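Side-chain contacts in fatty acid CoA ligase (Marinactinospora thermotolerans, PDB 6SQ8), which is an AMP-binding enzyme of the ANL superfamily, built from a large N-terminal part and a small C-terminal domain, and holds adenosine monophosphate in this structure: residues A[65-70]-A[209-214]; A[284-289]-A[311-316]; A[413-418]-A[457-462]. All blocks are in the same frame, centred on the assembly; numbering follows the deposited sequence.

Contact 1: A[65-70]-A[209-214]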
loop_
_atom_site.group_PDB
_atom_site.type_symbol
_atom_site.label_atom_id
_atom_site.label_comp_id
_atom_site.label_asym_id
_atom_site.label_seq_id
_atom_site.Cartn_x
_atom_site.Cartn_y
_atom_site.Cartn_z
ATOM N N ALA A 65 9.432 -14.940 8.304
ATOM C CA ALA A 65 9.275 -15.913 9.381
ATOM C C ALA A 65 8.813 -15.215 10.662
ATOM O O ALA A 65 7.978 -15.752 11.390
ATOM C CB ALA A 65 10.568 -16.652 9.604
ATOM N N LEU A 66 9.375 -14.034 10.946
ATOM C CA LEU A 66 9.111 -13.359 12.209
ATOM C C LEU A 66 7.621 -13.004 12.291
ATOM O O LEU A 66 7.003 -13.202 13.324
ATOM C CB LEU A 66 9.992 -12.112 12.352
ATOM C CG LEU A 66 9.714 -11.241 13.583
ATOM C CD1 LEU A 66 9.923 -12.044 14.847
ATOM C CD2 LEU A 66 10.583 -9.997 13.610
ATOM N N ARG A 67 7.064 -12.467 11.201
ATOM C CA ARG A 67 5.669 -12.001 11.202
ATOM C C ARG A 67 4.757 -13.199 11.483
ATOM O O ARG A 67 3.837 -13.130 12.310
ATOM C CB ARG A 67 5.311 -11.338 9.872
ATOM C CG ARG A 67 3.921 -10.700 9.797
ATOM C CD ARG A 67 3.489 -10.513 8.349
ATOM N NE ARG A 67 2.539 -9.434 8.093
ATOM C CZ ARG A 67 2.852 -8.256 7.563
ATOM N NH1 ARG A 67 4.124 -7.917 7.441
ATOM N NH2 ARG A 67 1.898 -7.432 7.159
ATOM N N LEU A 68 5.059 -14.299 10.795
ATOM C CA LEU A 68 4.292 -15.505 10.847
ATOM C C LEU A 68 4.371 -16.086 12.264
ATOM O O LEU A 68 3.371 -16.553 12.803
ATOM C CB LEU A 68 4.859 -16.450 9.781
ATOM C CG LEU A 68 3.973 -17.608 9.348
ATOM C CD1 LEU A 68 2.513 -17.203 9.264
ATOM C CD2 LEU A 68 4.449 -18.162 8.020
ATOM N N ALA A 69 5.559 -16.016 12.873
ATOM C CA ALA A 69 5.772 -16.494 14.239
ATOM C C ALA A 69 4.974 -15.640 15.232
ATOM O O ALA A 69 4.277 -16.177 16.074
ATOM C CB ALA A 69 7.242 -16.508 14.563
ATOM N N VAL A 70 5.059 -14.315 15.113
ATOM C CA VAL A 70 4.319 -13.416 15.983
ATOM C C VAL A 70 2.822 -13.731 15.922
ATOM O O VAL A 70 2.118 -13.644 16.930
ATOM C CB VAL A 70 4.580 -11.946 15.619
ATOM C CG1 VAL A 70 3.557 -11.007 16.264
ATOM C CG2 VAL A 70 6.011 -11.532 15.964
ATOM N N LEU A 209 1.580 -9.593 1.114
ATOM C CA LEU A 209 1.705 -10.232 -0.188
ATOM C C LEU A 209 2.621 -11.453 -0.067
ATOM O O LEU A 209 2.411 -12.459 -0.755
ATOM C CB LEU A 209 2.245 -9.244 -1.228
ATOM C CG LEU A 209 1.307 -8.100 -1.618
ATOM C CD1 LEU A 209 2.023 -7.082 -2.477
ATOM C CD2 LEU A 209 0.072 -8.605 -2.336
ATOM N N ALA A 210 3.646 -11.363 0.787
ATOM C CA ALA A 210 4.536 -12.481 1.009
ATOM C C ALA A 210 3.733 -13.653 1.591
ATOM O O ALA A 210 3.896 -14.805 1.172
ATOM C CB ALA A 210 5.668 -12.069 1.915
ATOM N N GLN A 211 2.855 -13.339 2.550
ATOM C CA GLN A 211 2.020 -14.364 3.195
ATOM C C GLN A 211 1.051 -14.981 2.176
ATOM O O GLN A 211 0.916 -16.203 2.136
ATOM C CB GLN A 211 1.312 -13.791 4.424
ATOM C CG GLN A 211 2.249 -13.674 5.617
ATOM C CD GLN A 211 1.579 -13.315 6.918
ATOM O OE1 GLN A 211 0.497 -12.716 6.957
ATOM N NE2 GLN A 211 2.275 -13.634 7.997
ATOM N N CYS A 212 0.407 -14.142 1.346
ATOM C CA CYS A 212 -0.446 -14.630 0.267
ATOM C C CYS A 212 0.348 -15.575 -0.641
ATOM O O CYS A 212 -0.128 -16.618 -1.033
ATOM C CB CYS A 212 -1.015 -13.477 -0.542
ATOM S SG CYS A 212 -2.226 -12.512 0.388
ATOM N N THR A 213 1.578 -15.192 -0.967
ATOM C CA THR A 213 2.432 -15.954 -1.863
ATOM C C THR A 213 2.749 -17.315 -1.233
ATOM O O THR A 213 2.649 -18.359 -1.905
ATOM C CB THR A 213 3.695 -15.167 -2.216
ATOM O OG1 THR A 213 3.220 -13.983 -2.848
ATOM C CG2 THR A 213 4.650 -15.914 -3.120
ATOM N N LEU A 214 3.118 -17.308 0.055
ATOM C CA LEU A 214 3.467 -18.548 0.738
ATOM C C LEU A 214 2.240 -19.466 0.811
ATOM O O LEU A 214 2.339 -20.646 0.493
ATOM C CB LEU A 214 4.009 -18.233 2.128
ATOM C CG LEU A 214 5.416 -17.634 2.173
ATOM C CD1 LEU A 214 5.787 -17.213 3.584
ATOM C CD2 LEU A 214 6.438 -18.621 1.653
#
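Gln211 reaches across from helix 205-215 to Arg67 and Leu68 on helix 61-72. Its CG stands anti to the carbonyl carbon (chi1 -77°) and the rest of the chain is extended, which carries the amide straight off its own helix toward the side chains of helix 61-72. There NE2 lies 3.4 Å from the CD methylene of Arg67, while OE1 comes obliquely to 4.0 Å from Arg67 NE without a hydrogen bond. The guanidinium and amide planes are turned 70° from each other, and Arg67 NH1 makes a weak hydrogen bond to Leu202 O. NE2 also approaches CD1 of Leu68 at 3.8 Å. The buried amide is satisfied at both ends by other residues: OE1 pairs with the hydroxyl of Tyr6 and NE2 with OE1 of Gln71. Within the N-terminal part of this ANL enzyme, helix 61-72 links strands 52-56 and 76-79 of a five-stranded parallel sheet, whereas helix 205-215 links the parallel strands 195-198 and 219-222, so the contact joins the helical layers of two sheets. Further on, the Thr213 side chain touches Phe196 and Trp194; its OG1 bonds to Leu209 O at 2.7 Å, a carbonyl that takes the Thr213 N-H from its other face. Leu214 points toward helix 61-72 at the border of the contact, and its side chain shares Val10 of helix 5-13 with Leu68.

Contact 2: A[284-289]-A[311-316]; sequences AARERM and DDHARR
Arg286 lays the aliphatic part of its side chain against His313, and its guanidinium reaches Ala314 through NH2 alone. Its CG is 3.5 Å from the carbonyl oxygen of His313, and its CD packs on His313 CB at 3.6 Å. Farther out, the same CB sits at the edge of the guanidinium, close to its plane, 3.8 Å from NE. At Ala314, NH2 comes within 4.1 Å of CB. Arg286 leaves its helix with CG anti to the backbone N and then turns at chi2 (52°), a bend that takes CD and NE past His313 CB and brings NH2 near Ala314 CB. The guanidinium and imidazole planes are inclined 43° to each other, so the two groups do not stack.

A hydrogen bond from NE to the carbonyl oxygen of Pro310, just ahead of the loop segment, fixes the arginine head. Asp311 OD1 is 5.2 Å from NH2, too far for a salt bridge, but its charge would probably favour this placement. Helix 279-289 links the parallel strands 269-273 and 293-299 of the AMP-binding part of the chain, and here it packs against the loop between strands 303-308 and 321-325, the first of which is the antiparallel neighbour of 293-299. Leu293, at the start of strand 293-299, touches both Arg286 and His313.

The imidazole is gripped at both nitrogens, ND1 by Thr309 O and NE2 by the hydroxyl of Tyr272 on strand 269-273. Asp312 reaches back through OD2 to Thr309 N. Separately, the backbone bond from Ala314 N to Asp311 O, 3.2 Å long, spans the 3-10 segment 312-313. Behind Arg286, the helix rests on helix 247-255 through Ala285, which meets Leu250 and Ala254.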
loop_
_atom_site.group_PDB
_atom_site.type_symbol
_atom_site.label_atom_id
_atom_site.label_comp_id
_atom_site.label_asym_id
_atom_site.label_seq_id
_atom_site.Cartn_x
_atom_site.Cartn_y
_atom_site.Cartn_z
ATOM N N ALA A 284 1.169 4.341 -21.479
ATOM C CA ALA A 284 2.485 4.107 -22.028
ATOM C C ALA A 284 3.031 2.786 -21.494
ATOM O O ALA A 284 3.592 2.005 -22.243
ATOM C CB ALA A 284 3.419 5.234 -21.691
ATOM N N ALA A 285 2.877 2.566 -20.188
ATOM C CA ALA A 285 3.322 1.323 -19.561
ATOM C C ALA A 285 2.558 0.120 -20.140
ATOM O O ALA A 285 3.153 -0.920 -20.398
ATOM C CB ALA A 285 3.170 1.422 -18.074
ATOM N N ARG A 286 1.257 0.295 -20.382
ATOM C CA ARG A 286 0.445 -0.791 -20.898
ATOM C C ARG A 286 0.928 -1.226 -22.296
ATOM O O ARG A 286 0.906 -2.400 -22.623
ATOM C CB ARG A 286 -1.032 -0.394 -20.937
ATOM C CG ARG A 286 -1.943 -1.476 -21.505
ATOM C CD ARG A 286 -1.762 -2.822 -20.824
ATOM N NE ARG A 286 -2.598 -3.866 -21.393
ATOM C CZ ARG A 286 -2.371 -4.507 -22.550
ATOM N NH1 ARG A 286 -1.269 -4.287 -23.247
ATOM N NH2 ARG A 286 -3.281 -5.348 -23.008
ATOM N N GLU A 287 1.325 -0.254 -23.124
ATOM C CA GLU A 287 1.871 -0.479 -24.477
ATOM C C GLU A 287 3.202 -1.224 -24.358
ATOM O O GLU A 287 3.388 -2.201 -25.062
ATOM C CB GLU A 287 2.153 0.835 -25.224
ATOM C CG GLU A 287 1.411 1.023 -26.540
ATOM C CD GLU A 287 1.797 2.286 -27.308
ATOM O OE1 GLU A 287 1.873 2.245 -28.585
ATOM O OE2 GLU A 287 2.014 3.325 -26.645
ATOM N N ARG A 288 4.115 -0.714 -23.512
ATOM C CA ARG A 288 5.525 -1.168 -23.476
ATOM C C ARG A 288 5.616 -2.543 -22.796
ATOM O O ARG A 288 6.437 -3.338 -23.204
ATOM C CB ARG A 288 6.448 -0.106 -22.849
ATOM C CG ARG A 288 7.042 0.877 -23.865
ATOM C CD ARG A 288 7.476 2.240 -23.356
ATOM N N MET A 289 4.779 -2.796 -21.777
ATOM C CA MET A 289 4.850 -4.024 -20.951
ATOM C C MET A 289 3.898 -5.142 -21.385
ATOM O O MET A 289 4.039 -6.267 -20.935
ATOM C CB MET A 289 4.526 -3.712 -19.490
ATOM C CG MET A 289 5.467 -2.689 -18.905
ATOM S SD MET A 289 6.623 -3.498 -17.779
ATOM C CE MET A 289 6.100 -2.691 -16.272
ATOM N N ASP A 311 -6.756 -6.456 -19.389
ATOM C CA ASP A 311 -7.683 -6.210 -20.505
ATOM C C ASP A 311 -8.414 -4.884 -20.273
ATOM O O ASP A 311 -8.717 -4.201 -21.241
ATOM C CB ASP A 311 -8.700 -7.333 -20.696
ATOM C CG ASP A 311 -8.146 -8.662 -21.166
ATOM O OD1 ASP A 311 -6.972 -8.716 -21.595
ATOM O OD2 ASP A 311 -8.921 -9.636 -21.102
ATOM N N ASP A 312 -8.702 -4.530 -19.008
ATOM C CA ASP A 312 -9.283 -3.227 -18.670
ATOM C C ASP A 312 -8.349 -2.096 -19.133
ATOM O O ASP A 312 -8.821 -1.055 -19.557
ATOM C CB ASP A 312 -9.536 -3.064 -17.163
ATOM C CG ASP A 312 -10.585 -3.980 -16.548
ATOM O OD1 ASP A 312 -11.543 -4.317 -17.260
ATOM O OD2 ASP A 312 -10.444 -4.304 -15.337
ATOM N N HIS A 313 -7.027 -2.304 -19.029
ATOM C CA HIS A 313 -5.995 -1.303 -19.369
ATOM C C HIS A 313 -5.925 -1.035 -20.883
ATOM O O HIS A 313 -5.189 -0.157 -21.338
ATOM C CB HIS A 313 -4.612 -1.775 -18.902
ATOM C CG HIS A 313 -4.253 -1.460 -17.492
ATOM N ND1 HIS A 313 -4.641 -2.251 -16.442
ATOM C CD2 HIS A 313 -3.494 -0.471 -16.971
ATOM C CE1 HIS A 313 -4.155 -1.745 -15.328
ATOM N NE2 HIS A 313 -3.456 -0.658 -15.621
ATOM N N ALA A 314 -6.649 -1.827 -21.680
ATOM C CA ALA A 314 -6.653 -1.698 -23.120
ATOM C C ALA A 314 -7.868 -0.875 -23.572
ATOM O O ALA A 314 -8.162 -0.844 -24.749
ATOM C CB ALA A 314 -6.642 -3.072 -23.747
ATOM N N ARG A 315 -8.578 -0.235 -22.641
ATOM C CA ARG A 315 -9.622 0.737 -22.956
ATOM C C ARG A 315 -9.201 2.089 -22.368
ATOM O O ARG A 315 -9.091 2.220 -21.163
ATOM C CB ARG A 315 -10.968 0.296 -22.366
ATOM C CG ARG A 315 -11.380 -1.154 -22.616
ATOM C CD ARG A 315 -12.023 -1.479 -23.952
ATOM N NE ARG A 315 -13.245 -0.725 -24.244
ATOM C CZ ARG A 315 -14.150 -1.055 -25.173
ATOM N NH1 ARG A 315 -14.053 -2.211 -25.824
ATOM N NH2 ARG A 315 -15.149 -0.223 -25.425
ATOM N N ARG A 316 -8.958 3.100 -23.212
ATOM C CA ARG A 316 -8.506 4.445 -22.755
ATOM C C ARG A 316 -9.435 4.936 -21.632
ATOM O O ARG A 316 -8.956 5.508 -20.646
ATOM C CB ARG A 316 -8.430 5.458 -23.914
#

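Contact 3: A[413-418]-A[457-462]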
loop_
_atom_site.group_PDB
_atom_site.type_symbol
_atom_site.label_atom_id
_atom_site.label_comp_id
_atom_site.label_asym_id
_atom_site.label_seq_id
_atom_site.Cartn_x
_atom_site.Cartn_y
_atom_site.Cartn_z
ATOM N N GLU A 413 -5.677 17.291 -12.755
ATOM C CA GLU A 413 -4.353 16.681 -12.940
ATOM C C GLU A 413 -4.339 15.784 -14.189
ATOM O O GLU A 413 -3.367 15.801 -14.943
ATOM C CB GLU A 413 -3.964 15.865 -11.705
ATOM C CG GLU A 413 -3.693 16.716 -10.471
ATOM C CD GLU A 413 -3.742 15.986 -9.132
ATOM O OE1 GLU A 413 -3.886 14.730 -9.125
ATOM O OE2 GLU A 413 -3.655 16.688 -8.101
ATOM N N HIS A 414 -5.406 14.997 -14.382
ATOM C CA HIS A 414 -5.528 14.084 -15.531
ATOM C C HIS A 414 -5.365 14.882 -16.836
ATOM O O HIS A 414 -4.607 14.482 -17.727
ATOM C CB HIS A 414 -6.848 13.284 -15.486
ATOM C CG HIS A 414 -6.933 12.271 -14.390
ATOM N ND1 HIS A 414 -8.155 11.696 -13.989
ATOM C CD2 HIS A 414 -5.975 11.734 -13.584
ATOM C CE1 HIS A 414 -7.936 10.834 -13.006
ATOM N NE2 HIS A 414 -6.595 10.838 -12.734
ATOM N N VAL A 415 -6.059 16.025 -16.921
ATOM C CA VAL A 415 -6.028 16.887 -18.111
ATOM C C VAL A 415 -4.627 17.479 -18.313
ATOM O O VAL A 415 -4.097 17.454 -19.407
ATOM C CB VAL A 415 -7.100 17.992 -18.032
ATOM C CG1 VAL A 415 -6.929 18.986 -19.152
ATOM C CG2 VAL A 415 -8.514 17.448 -18.076
ATOM N N LEU A 416 -4.047 18.036 -17.259
ATOM C CA LEU A 416 -2.696 18.607 -17.328
ATOM C C LEU A 416 -1.698 17.546 -17.815
ATOM O O LEU A 416 -0.892 17.829 -18.686
ATOM C CB LEU A 416 -2.280 19.170 -15.960
ATOM C CG LEU A 416 -3.035 20.418 -15.503
ATOM C CD1 LEU A 416 -2.755 20.734 -14.038
ATOM C CD2 LEU A 416 -2.677 21.604 -16.351
ATOM N N THR A 417 -1.779 16.329 -17.264
ATOM C CA THR A 417 -0.774 15.287 -17.521
ATOM C C THR A 417 -0.955 14.663 -18.914
ATOM O O THR A 417 -0.001 14.063 -19.433
ATOM C CB THR A 417 -0.735 14.222 -16.418
ATOM O OG1 THR A 417 -2.031 13.648 -16.242
ATOM C CG2 THR A 417 -0.232 14.776 -15.100
ATOM N N GLU A 418 -2.147 14.810 -19.517
ATOM C CA GLU A 418 -2.383 14.385 -20.894
ATOM C C GLU A 418 -1.480 15.170 -21.845
ATOM O O GLU A 418 -1.122 14.664 -22.894
ATOM C CB GLU A 418 -3.822 14.618 -21.355
ATOM C CG GLU A 418 -4.794 13.493 -21.060
ATOM C CD GLU A 418 -4.312 12.081 -21.354
ATOM O OE1 GLU A 418 -3.850 11.830 -22.511
ATOM O OE2 GLU A 418 -4.392 11.237 -20.411
ATOM N N ARG A 457 -3.375 25.955 -19.005
ATOM C CA ARG A 457 -4.598 26.569 -18.546
ATOM C C ARG A 457 -5.684 26.362 -19.603
ATOM O O ARG A 457 -6.809 26.040 -19.280
ATOM C CB ARG A 457 -4.376 28.042 -18.220
ATOM C CG ARG A 457 -3.626 28.264 -16.910
ATOM C CD ARG A 457 -3.571 29.720 -16.476
ATOM N NE ARG A 457 -2.245 30.301 -16.684
ATOM C CZ ARG A 457 -1.329 30.521 -15.724
ATOM N NH1 ARG A 457 -1.629 30.380 -14.436
ATOM N NH2 ARG A 457 -0.097 30.876 -16.063
ATOM N N ALA A 458 -5.319 26.532 -20.873
ATOM C CA ALA A 458 -6.259 26.513 -21.997
ATOM C C ALA A 458 -6.815 25.105 -22.201
ATOM O O ALA A 458 -7.991 24.925 -22.565
ATOM C CB ALA A 458 -5.568 27.005 -23.240
ATOM N N LEU A 459 -5.958 24.114 -21.950
ATOM C CA LEU A 459 -6.306 22.717 -22.061
ATOM C C LEU A 459 -7.343 22.359 -20.988
ATOM O O LEU A 459 -8.353 21.692 -21.266
ATOM C CB LEU A 459 -5.008 21.921 -21.912
ATOM C CG LEU A 459 -5.043 20.466 -22.369
ATOM C CD1 LEU A 459 -5.589 20.304 -23.786
ATOM C CD2 LEU A 459 -3.626 19.886 -22.301
ATOM N N VAL A 460 -7.112 22.832 -19.758
ATOM C CA VAL A 460 -8.049 22.596 -18.670
ATOM C C VAL A 460 -9.369 23.279 -19.023
ATOM O O VAL A 460 -10.423 22.703 -18.846
ATOM C CB VAL A 460 -7.506 23.066 -17.305
ATOM C CG1 VAL A 460 -8.591 23.122 -16.239
ATOM C CG2 VAL A 460 -6.346 22.196 -16.837
ATOM N N ARG A 461 -9.290 24.503 -19.552
ATOM C CA ARG A 461 -10.476 25.281 -19.818
ATOM C C ARG A 461 -11.339 24.585 -20.872
ATOM O O ARG A 461 -12.546 24.659 -20.783
ATOM C CB ARG A 461 -10.157 26.710 -20.254
ATOM C CG ARG A 461 -11.372 27.640 -20.151
ATOM C CD ARG A 461 -11.090 29.062 -20.619
ATOM N NE ARG A 461 -9.860 29.620 -20.063
ATOM C CZ ARG A 461 -9.757 30.184 -18.867
ATOM N NH1 ARG A 461 -10.845 30.389 -18.135
ATOM N NH2 ARG A 461 -8.562 30.551 -18.438
ATOM N N ASP A 462 -10.720 23.944 -21.870
ATOM C CA ASP A 462 -11.473 23.318 -22.978
ATOM C C ASP A 462 -12.201 22.059 -22.478
ATOM O O ASP A 462 -13.342 21.818 -22.870
ATOM C CB ASP A 462 -10.594 22.984 -24.192
ATOM C CG ASP A 462 -11.389 22.522 -25.421
ATOM O OD1 ASP A 462 -12.538 22.996 -25.587
ATOM O OD2 ASP A 462 -10.873 21.676 -26.221
#
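Val415 and Leu459 both set a carbon anti to the backbone N, CG1 of Val415 (chi1 172°) and CG of Leu459, and these two carbons meet at 4.0 Å between the helices. Leu416 takes a different course: its first bond leads away from helix 457-462, and its CG is anti to the carbonyl carbon (chi1 -69°). CD1 is its extended branch; CD2, the other branch, is the one that touches Val460. The valine is met at CG2, the branch anti to its carbonyl carbon, and the two methyls lie 3.7 Å apart.

Val415 CG1 also rests on the backbone of the partner helix, 3.7 Å from Leu459 O and 3.8 Å from Val460 CA, and meets CG2 of Val460. In the other direction, Leu459 CD2 lies 3.8 Å from Val415 O. Each helix thus puts an aliphatic side chain against a main-chain carbonyl of the other.

The helices belong to the small alpha/beta C-terminal domain of the ANL enzymes, where strands 422-432 and 438-445 follow one another in the chain between them. Their segment axes approach to 9.1 Å, with directions 128° apart, between perpendicular and antiparallel. The side chains that meet are all aliphatic, with no hydrogen bond between the segments. One pair, Leu416 and Val460, is buried, and the other, Val415 and Leu459, is partly exposed. Leu416 also touches Ala425 and Val427 of strand 422-432, and Leu456 of the partner helix. Polar contacts lie nearby. Glu413 OE2 forms a salt bridge with Lys489 and accepts a hydrogen bond from Val427 N, tying helix 409-418 to the strand beneath it, and Leu459 O is hydrogen-bonded to ND1 of His463, whose side chain also touches Val415.

The three contacts follow one another along the chain without touching. Contacts 1 and 2 lie in the AMP-binding part, their centres 32 Å apart, and come near the ligands from different ends: the side chain of Arg67 in contact 1 is about 7 Å from the bound 1-ethanoyl-9H-pyrido[3,4-b]indole-3-carboxylic acid, whereas that of His313 in contact 2 is about 9 Å from adenosine monophosphate. Contact 3 belongs to the C-terminal domain, across the chain's centre from contact 1. Its nearest atoms are about 7 Å from those of contact 2, and the domains meet there, Thr417 O bonding to Ser280 OG at the start of the helix that carries Arg286.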